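Local coordinates for afamin (Homo sapiens, PDB 5OKL), which carries hydrophobic molecules in body fluids, binds vitamin E and keeps lipidated Wnt proteins soluble and active, at residues A[405-410]-A[432-437]; A[417-422]-A[493-498]. All coordinates share one frame; numbering follows the deposited sequence. Where two conformers were deposited one is given.

Interaction 1: A[405-410]-A[432-437]; sequences GLKYHY and KMVTAF
V434 and Y410 touch each other, CG1 against CD2, and together carry about half of the surface buried in this helix-helix contact. Methyl CG1 of V434 lies 3.3 Å from CA of K407, shorter than usual for two carbons, so the packing is tight here. With CG1 anti to the carbonyl carbon (chi1 -54°), this branch is the one pressed against the K407 backbone, while CG2 reaches K407 CD at 4.0 Å. On the Y410 ring, M433 CG stands over the centre of one face, 3.9 Å from the centroid, a CH-pi contact. The sulfur follows obliquely as a Met-aromatic contact, SD lying 5.2 Å from the same centroid. The Y410 and F437 planes are nearly parallel, at 12°, but slid apart to a centroid distance of 5.8 Å, so overlap is slight; Y410 OH and F437 CE2 come within 3.3 Å. L406 CD2 adds an apolar touch to F437 CD2. Further out, K407 sends its amine away from the interface to salt bridges with E431 and D527, and helix 446-462 packs on M433 through A454 and on F437 through V450. The axes run 9.3 Å apart with their directions at 136°, so helices 376-417 and 423-440 meet as consecutive, roughly antiparallel members of the all-helical bundle of the third albumin domain.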
ATOM      1  N   GLY A 405      10.486   4.119  21.198  1.00 52.54           N
ATOM      2  CA  GLY A 405      11.397   3.032  21.560  1.00 50.93           C
ATOM      3  C   GLY A 405      11.368   1.879  20.583  1.00 52.49           C
ATOM      4  O   GLY A 405      12.429   1.356  20.185  1.00 55.43           O
ATOM      5  N   LEU A 406      10.159   1.498  20.162  1.00 48.26           N
ATOM      6  CA  LEU A 406      10.011   0.430  19.187  1.00 44.54           C
ATOM      7  C   LEU A 406      10.370   0.889  17.769  1.00 40.93           C
ATOM      8  O   LEU A 406      10.863   0.109  16.972  1.00 42.02           O
ATOM      9  CB  LEU A 406       8.584  -0.110  19.209  1.00 47.19           C
ATOM     10  CG  LEU A 406       8.314  -1.325  18.334  1.00 44.01           C
ATOM     11  CD1 LEU A 406       9.045  -2.531  18.901  1.00 47.79           C
ATOM     12  CD2 LEU A 406       6.817  -1.524  18.278  1.00 43.81           C
ATOM     13  N   LYS A 407      10.093   2.144  17.450  1.00 39.84           N
ATOM     14  CA  LYS A 407      10.540   2.692  16.186  1.00 41.31           C
ATOM     15  C   LYS A 407      12.050   2.608  16.020  1.00 43.45           C
ATOM     16  O   LYS A 407      12.513   2.192  14.966  1.00 37.86           O
ATOM     17  CB  LYS A 407      10.037   4.116  15.989  1.00 46.64           C
ATOM     18  CG  LYS A 407      10.331   4.684  14.593  1.00 49.22           C
ATOM     19  CD  LYS A 407       9.389   5.814  14.206  1.00 50.30           C
ATOM     20  CE  LYS A 407       9.739   7.122  14.888  1.00 57.23           C
ATOM     21  NZ  LYS A 407       8.848   8.231  14.444  1.00 67.19           N
ATOM     22  N   TYR A 408      12.819   2.917  17.066  1.00 44.73           N
ATOM     23  CA  TYR A 408      14.282   2.866  16.957  1.00 43.56           C
ATOM     24  C   TYR A 408      14.811   1.450  16.706  1.00 43.04           C
ATOM     25  O   TYR A 408      15.760   1.284  15.934  1.00 42.57           O
ATOM     26  CB  TYR A 408      14.989   3.506  18.166  1.00 45.12           C
ATOM     27  CG  TYR A 408      14.537   4.908  18.490  1.00 46.13           C
ATOM     28  CD1 TYR A 408      14.327   5.852  17.481  1.00 49.91           C
ATOM     29  CD2 TYR A 408      14.315   5.302  19.809  1.00 47.78           C
ATOM     30  CE1 TYR A 408      13.906   7.140  17.768  1.00 47.36           C
ATOM     31  CE2 TYR A 408      13.898   6.595  20.105  1.00 48.38           C
ATOM     32  CZ  TYR A 408      13.699   7.505  19.083  1.00 49.37           C
ATOM     33  OH  TYR A 408      13.282   8.789  19.366  1.00 51.97           O
ATOM     34  N   HIS A 409      14.220   0.447  17.367  1.00 40.88           N
ATOM     35  CA  HIS A 409      14.541  -0.963  17.093  0.52 40.50           C
ATOM     36  C   HIS A 409      14.286  -1.353  15.622  1.00 39.95           C
ATOM     37  O   HIS A 409      15.131  -2.015  14.994  1.00 39.68           O
ATOM     38  CB  HIS A 409      13.772  -1.880  18.067  0.52 44.23           C
ATOM     39  CG  HIS A 409      14.374  -1.948  19.447  0.52 46.08           C
ATOM     40  ND1 HIS A 409      14.243  -0.938  20.387  0.52 46.09           N
ATOM     41  CD2 HIS A 409      15.105  -2.918  20.045  0.52 45.87           C
ATOM     42  CE1 HIS A 409      14.875  -1.283  21.492  0.52 42.58           C
ATOM     43  NE2 HIS A 409      15.393  -2.484  21.318  0.52 44.67           N
ATOM     44  N   TYR A 410      13.144  -0.946  15.062  1.00 38.45           N
ATOM     45  CA  TYR A 410      12.844  -1.237  13.637  1.00 41.17           C
ATOM     46  C   TYR A 410      13.735  -0.462  12.645  1.00 41.38           C
ATOM     47  O   TYR A 410      14.143  -1.026  11.616  1.00 38.48           O
ATOM     48  CB  TYR A 410      11.361  -1.014  13.290  1.00 51.98           C
ATOM     49  CG  TYR A 410      10.487  -2.129  13.788  1.00 57.62           C
ATOM     50  CD1 TYR A 410      10.691  -3.443  13.352  1.00 69.11           C
ATOM     51  CD2 TYR A 410       9.468  -1.893  14.702  1.00 63.92           C
ATOM     52  CE1 TYR A 410       9.903  -4.490  13.824  1.00 78.51           C
ATOM     53  CE2 TYR A 410       8.670  -2.932  15.186  1.00 71.03           C
ATOM     54  CZ  TYR A 410       8.894  -4.231  14.753  1.00 77.46           C
ATOM     55  OH  TYR A 410       8.120  -5.271  15.234  1.00 79.49           O
ATOM     56  N   LYS A 432       6.002   3.590   9.250  1.00 43.70           N
ATOM     57  CA  LYS A 432       4.840   2.796   8.846  1.00 45.89           C
ATOM     58  C   LYS A 432       4.783   1.483   9.619  1.00 43.57           C
ATOM     59  O   LYS A 432       3.719   1.061  10.014  1.00 41.87           O
ATOM     60  CB  LYS A 432       4.812   2.554   7.329  1.00 51.70           C
ATOM     61  CG  LYS A 432       4.390   3.791   6.537  1.00 55.09           C
ATOM     62  CD  LYS A 432       4.482   3.590   5.033  1.00 61.34           C
ATOM     63  CE  LYS A 432       4.292   4.916   4.307  1.00 66.68           C
ATOM     64  NZ  LYS A 432       4.204   4.719   2.834  1.00 73.92           N
ATOM     65  N   MET A 433       5.938   0.864   9.849  1.00 43.90           N
ATOM     66  CA  MET A 433       6.015  -0.373  10.597  1.00 43.80           C
ATOM     67  C   MET A 433       5.506  -0.254  12.042  1.00 44.75           C
ATOM     68  O   MET A 433       4.772  -1.124  12.508  1.00 41.20           O
ATOM     69  CB  MET A 433       7.446  -0.945  10.574  1.00 46.53           C
ATOM     70  CG  MET A 433       7.560  -2.366  11.102  1.00 56.71           C
ATOM     71  SD  MET A 433       6.635  -3.482  10.001  1.00 62.46           S
ATOM     72  CE  MET A 433       6.045  -4.673  11.195  1.00 65.56           C
ATOM     73  N   VAL A 434       5.866   0.817  12.733  1.00 43.98           N
ATOM     74  CA  VAL A 434       5.410   1.021  14.130  1.00 47.50           C
ATOM     75  C   VAL A 434       3.940   1.418  14.238  1.00 45.66           C
ATOM     76  O   VAL A 434       3.291   1.093  15.251  1.00 45.75           O
ATOM     77  CB  VAL A 434       6.290   2.009  14.960  1.00 50.42           C
ATOM     78  CG1 VAL A 434       7.741   1.596  14.930  1.00 57.80           C
ATOM     79  CG2 VAL A 434       6.116   3.460  14.538  1.00 51.78           C
ATOM     80  N   THR A 435       3.418   2.103  13.223  1.00 43.91           N
ATOM     81  CA  THR A 435       1.984   2.436  13.156  1.00 50.95           C
ATOM     82  C   THR A 435       1.078   1.201  13.035  1.00 49.56           C
ATOM     83  O   THR A 435      -0.060   1.228  13.500  1.00 56.78           O
ATOM     84  CB  THR A 435       1.667   3.423  12.024  1.00 53.10           C
ATOM     85  OG1 THR A 435       2.172   2.902  10.798  1.00 67.47           O
ATOM     86  CG2 THR A 435       2.281   4.767  12.315  1.00 51.02           C
ATOM     87  N   ALA A 436       1.584   0.120  12.446  1.00 45.97           N
ATOM     88  CA  ALA A 436       0.898  -1.164  12.497  1.00 47.07           C
ATOM     89  C   ALA A 436       0.631  -1.541  13.950  1.00 52.18           C
ATOM     90  O   ALA A 436      -0.493  -1.900  14.277  1.00 53.60           O
ATOM     91  CB  ALA A 436       1.717  -2.249  11.822  1.00 45.01           C
ATOM     92  N   PHE A 437       1.637  -1.415  14.821  1.00 48.57           N
ATOM     93  CA  PHE A 437       1.488  -1.778  16.244  1.00 50.11           C
ATOM     94  C   PHE A 437       0.678  -0.769  17.062  1.00 50.24           C
ATOM     95  O   PHE A 437      -0.134  -1.163  17.904  1.00 49.95           O
ATOM     96  CB  PHE A 437       2.861  -2.059  16.873  1.00 49.69           C
ATOM     97  CG  PHE A 437       3.555  -3.217  16.233  1.00 51.91           C
ATOM     98  CD1 PHE A 437       3.233  -4.517  16.598  1.00 51.09           C
ATOM     99  CD2 PHE A 437       4.465  -3.021  15.205  1.00 54.69           C
ATOM    100  CE1 PHE A 437       3.829  -5.601  15.973  1.00 54.23           C
ATOM    101  CE2 PHE A 437       5.065  -4.104  14.571  1.00 54.12           C
ATOM    102  CZ  PHE A 437       4.748  -5.399  14.963  1.00 51.93           C
TER

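Interaction 2: A[417-422]-A[493-498]; sequences IAPQLS and KADKTY
Two loops of the third albumin domain meet here: the turn between helices 376-417 and 423-440, and the segment 493-498 that follows helix 485-490. Each contains a type I beta turn, A418 to L421 in one and D495 to Y498 in the other. The apolar half of the contact is a proline-tyrosine CH-pi contact. P419 stands on one face of Y498 with its CB-CG edge, CB 3.5 Å from the ring centroid and only 2° off the normal, while P419 CG sits nearer the root of the ring at Y498 CG. Y498 has its CG anti to the backbone N (chi1 -178°), which carries the ring out beneath the proline; H538 meets that ring edge-to-face. At the far end, one water links P419 O, to which it donates, with Y498 OH at 2.9 Å. Were Y498 replaced by an alanine, the CB-CG edge of P419 would probably lose its aromatic face and the bridging water its hydroxyl partner. I417 extends the packing, its CG2 resting 3.7 Å from K493 O. The polar half centres on Q420 and D495. Bent at chi2, the glutamine brings its amide round to the carboxylate, with the two planes 35° apart. Its OE1 takes a hydrogen bond from N471 ND2, which also serves I417 O; this is consistent with the amide turning its NE2 end to D495. T497 N donates to D495 OD1 from above the carboxylate plane, closing an Asx turn, and T497 OG1 adds a second bond on the syn lone pair, 2.6 Å from D495 OD1. The other oxygen, D495 OD2, receives Q420 NE2 in a nearly straight bond, though its 2.5 Å is too short to be taken at face value.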
ATOM      1  N   ILE A 417      19.289  -4.509   7.058  1.00 34.72           N
ATOM      2  CA  ILE A 417      18.955  -5.414   5.945  1.00 36.74           C
ATOM      3  C   ILE A 417      18.862  -4.715   4.590  1.00 34.50           C
ATOM      4  O   ILE A 417      19.047  -5.368   3.560  1.00 35.39           O
ATOM      5  CB  ILE A 417      17.652  -6.233   6.188  1.00 38.63           C
ATOM      6  CG1 ILE A 417      16.401  -5.349   6.245  1.00 43.45           C
ATOM      7  CG2 ILE A 417      17.774  -7.057   7.463  1.00 41.58           C
ATOM      8  CD1 ILE A 417      15.114  -6.132   6.007  1.00 48.43           C
ATOM      9  N   ALA A 418      18.555  -3.417   4.587  1.00 32.30           N
ATOM     10  CA  ALA A 418      18.317  -2.665   3.347  1.00 32.93           C
ATOM     11  C   ALA A 418      19.058  -1.340   3.374  1.00 32.59           C
ATOM     12  O   ALA A 418      18.440  -0.295   3.179  1.00 31.89           O
ATOM     13  CB  ALA A 418      16.824  -2.428   3.160  1.00 34.09           C
ATOM     14  N   PRO A 419      20.381  -1.372   3.645  1.00 32.35           N
ATOM     15  CA  PRO A 419      21.107  -0.110   3.820  1.00 35.66           C
ATOM     16  C   PRO A 419      21.257   0.725   2.523  1.00 39.06           C
ATOM     17  O   PRO A 419      21.586   1.908   2.598  1.00 37.21           O
ATOM     18  CB  PRO A 419      22.476  -0.564   4.337  1.00 33.52           C
ATOM     19  CG  PRO A 419      22.646  -1.951   3.794  1.00 33.78           C
ATOM     20  CD  PRO A 419      21.269  -2.540   3.820  1.00 32.51           C
ATOM     21  N   GLN A 420      20.979   0.128   1.367  1.00 38.63           N
ATOM     22  CA  GLN A 420      21.069   0.853   0.094  1.00 41.35           C
ATOM     23  C   GLN A 420      19.907   1.830  -0.075  1.00 39.47           C
ATOM     24  O   GLN A 420      20.027   2.781  -0.819  1.00 37.00           O
ATOM     25  CB  GLN A 420      21.153  -0.102  -1.095  1.00 37.83           C
ATOM     26  CG  GLN A 420      22.399  -0.985  -1.087  1.00 37.26           C
ATOM     27  CD  GLN A 420      22.305  -2.173  -0.160  1.00 38.26           C
ATOM     28  OE1 GLN A 420      21.268  -2.399   0.486  1.00 38.78           O
ATOM     29  NE2 GLN A 420      23.370  -2.985  -0.120  1.00 34.43           N
ATOM     30  N   LEU A 421      18.804   1.638   0.653  1.00 38.83           N
ATOM     31  CA  LEU A 421      17.722   2.606   0.583  1.00 38.26           C
ATOM     32  C   LEU A 421      18.138   3.981   1.114  1.00 40.53           C
ATOM     33  O   LEU A 421      19.039   4.102   1.960  1.00 37.03           O
ATOM     34  CB  LEU A 421      16.535   2.099   1.365  1.00 39.39           C
ATOM     35  CG  LEU A 421      15.899   0.831   0.798  1.00 39.06           C
ATOM     36  CD1 LEU A 421      14.726   0.444   1.683  1.00 41.59           C
ATOM     37  CD2 LEU A 421      15.483   1.018  -0.658  1.00 43.16           C
ATOM     38  N   SER A 422      17.469   5.019   0.617  1.00 40.11           N
ATOM     39  CA  SER A 422      17.736   6.364   1.085  1.00 37.31           C
ATOM     40  C   SER A 422      17.284   6.449   2.548  1.00 37.98           C
ATOM     41  O   SER A 422      16.409   5.690   2.994  1.00 31.87           O
ATOM     42  CB  SER A 422      17.005   7.400   0.258  1.00 35.52           C
ATOM     43  OG  SER A 422      15.646   7.458   0.651  1.00 41.89           O
ATOM     44  N   LYS A 493      19.388 -11.515   7.726  1.00 44.47           N
ATOM     45  CA  LYS A 493      20.436 -10.954   8.572  1.00 46.69           C
ATOM     46  C   LYS A 493      20.929  -9.687   7.907  1.00 44.98           C
ATOM     47  O   LYS A 493      20.558  -9.379   6.748  1.00 44.01           O
ATOM     48  CB  LYS A 493      21.609 -11.933   8.706  1.00 56.31           C
ATOM     49  CG  LYS A 493      21.245 -13.341   9.177  1.00 64.48           C
ATOM     50  CD  LYS A 493      20.696 -13.350  10.591  1.00 72.37           C
ATOM     51  CE  LYS A 493      20.042 -14.691  10.915  1.00 82.86           C
ATOM     52  NZ  LYS A 493      19.132 -14.539  12.079  1.00 81.38           N
ATOM     53  N   ALA A 494      21.786  -8.967   8.629  1.00 40.73           N
ATOM     54  CA  ALA A 494      22.430  -7.774   8.114  1.00 42.27           C
ATOM     55  C   ALA A 494      23.004  -8.003   6.709  1.00 43.72           C
ATOM     56  O   ALA A 494      23.584  -9.055   6.445  1.00 46.78           O
ATOM     57  CB  ALA A 494      23.523  -7.309   9.075  1.00 40.93           C
ATOM     58  N   ASP A 495      22.829  -7.023   5.817  1.00 45.18           N
ATOM     59  CA  ASP A 495      23.411  -7.089   4.476  1.00 45.55           C
ATOM     60  C   ASP A 495      24.918  -6.977   4.608  1.00 48.54           C
ATOM     61  O   ASP A 495      25.454  -5.887   4.758  1.00 49.62           O
ATOM     62  CB  ASP A 495      22.867  -5.977   3.550  1.00 49.95           C
ATOM     63  CG  ASP A 495      23.542  -5.977   2.139  1.00 56.03           C
ATOM     64  OD1 ASP A 495      24.178  -6.985   1.765  1.00 59.06           O
ATOM     65  OD2 ASP A 495      23.452  -4.953   1.418  1.00 53.91           O
ATOM     66  N   LYS A 496      25.592  -8.123   4.545  1.00 54.73           N
ATOM     67  CA  LYS A 496      27.065  -8.165   4.490  1.00 64.20           C
ATOM     68  C   LYS A 496      27.709  -7.707   3.160  1.00 66.59           C
ATOM     69  O   LYS A 496      28.927  -7.537   3.127  1.00 68.62           O
ATOM     70  CB  LYS A 496      27.612  -9.544   4.909  1.00 73.15           C
ATOM     71  CG  LYS A 496      28.443  -9.487   6.192  1.00 79.94           C
ATOM     72  CD  LYS A 496      27.595  -9.172   7.424  1.00 86.01           C
ATOM     73  CE  LYS A 496      28.417  -8.623   8.582  1.00 90.75           C
ATOM     74  NZ  LYS A 496      27.605  -7.700   9.425  1.00 94.93           N
ATOM     75  N   THR A 497      26.926  -7.462   2.097  1.00 68.98           N
ATOM     76  CA  THR A 497      27.482  -6.890   0.845  1.00 72.30           C
ATOM     77  C   THR A 497      27.684  -5.347   0.904  1.00 69.10           C
ATOM     78  O   THR A 497      28.280  -4.773  -0.005  1.00 72.54           O
ATOM     79  CB  THR A 497      26.617  -7.234  -0.409  1.00 75.29           C
ATOM     80  OG1 THR A 497      25.444  -6.396  -0.483  1.00 79.10           O
ATOM     81  CG2 THR A 497      26.192  -8.708  -0.415  1.00 85.67           C
ATOM     82  N   TYR A 498      27.206  -4.683   1.963  1.00 57.90           N
ATOM     83  CA  TYR A 498      27.100  -3.225   1.964  1.00 50.40           C
ATOM     84  C   TYR A 498      28.427  -2.474   2.033  1.00 50.13           C
ATOM     85  O   TYR A 498      29.193  -2.615   3.002  1.00 51.13           O
ATOM     86  CB  TYR A 498      26.256  -2.776   3.138  1.00 42.57           C
ATOM     87  CG  TYR A 498      26.020  -1.281   3.235  1.00 40.58           C
ATOM     88  CD1 TYR A 498      25.507  -0.541   2.142  1.00 38.54           C
ATOM     89  CD2 TYR A 498      26.286  -0.603   4.436  1.00 37.98           C
ATOM     90  CE1 TYR A 498      25.281   0.824   2.261  1.00 37.16           C
ATOM     91  CE2 TYR A 498      26.043   0.744   4.564  1.00 34.98           C
ATOM     92  CZ  TYR A 498      25.553   1.448   3.489  1.00 34.68           C
ATOM     93  OH  TYR A 498      25.330   2.766   3.661  1.00 38.43           O
TER
HETATM   94  O   HOH W   1      23.344   3.885   1.920  1.00 47.21           O

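Both contacts belong to the third albumin domain and are linked through the chain. Helix 376-417 supplies 405-410 to interaction 1 and ends at I417, where interaction 2 begins; the turn 417-422 then leads into helix 423-440, which supplies 432-437. Interaction 1 thus joins the two helices where 405-410 crosses 432-437, and interaction 2 fixes the turn between them to a loop more distant in sequence. Their centres lie 19 Å apart, and their nearest atoms, about 7 Å apart, do not touch. One contact is apolar and buried, the other mixed and partly buried. The pocket for hydrophobic ligands lies in residues 194-298 of the second domain, which neither contact includes.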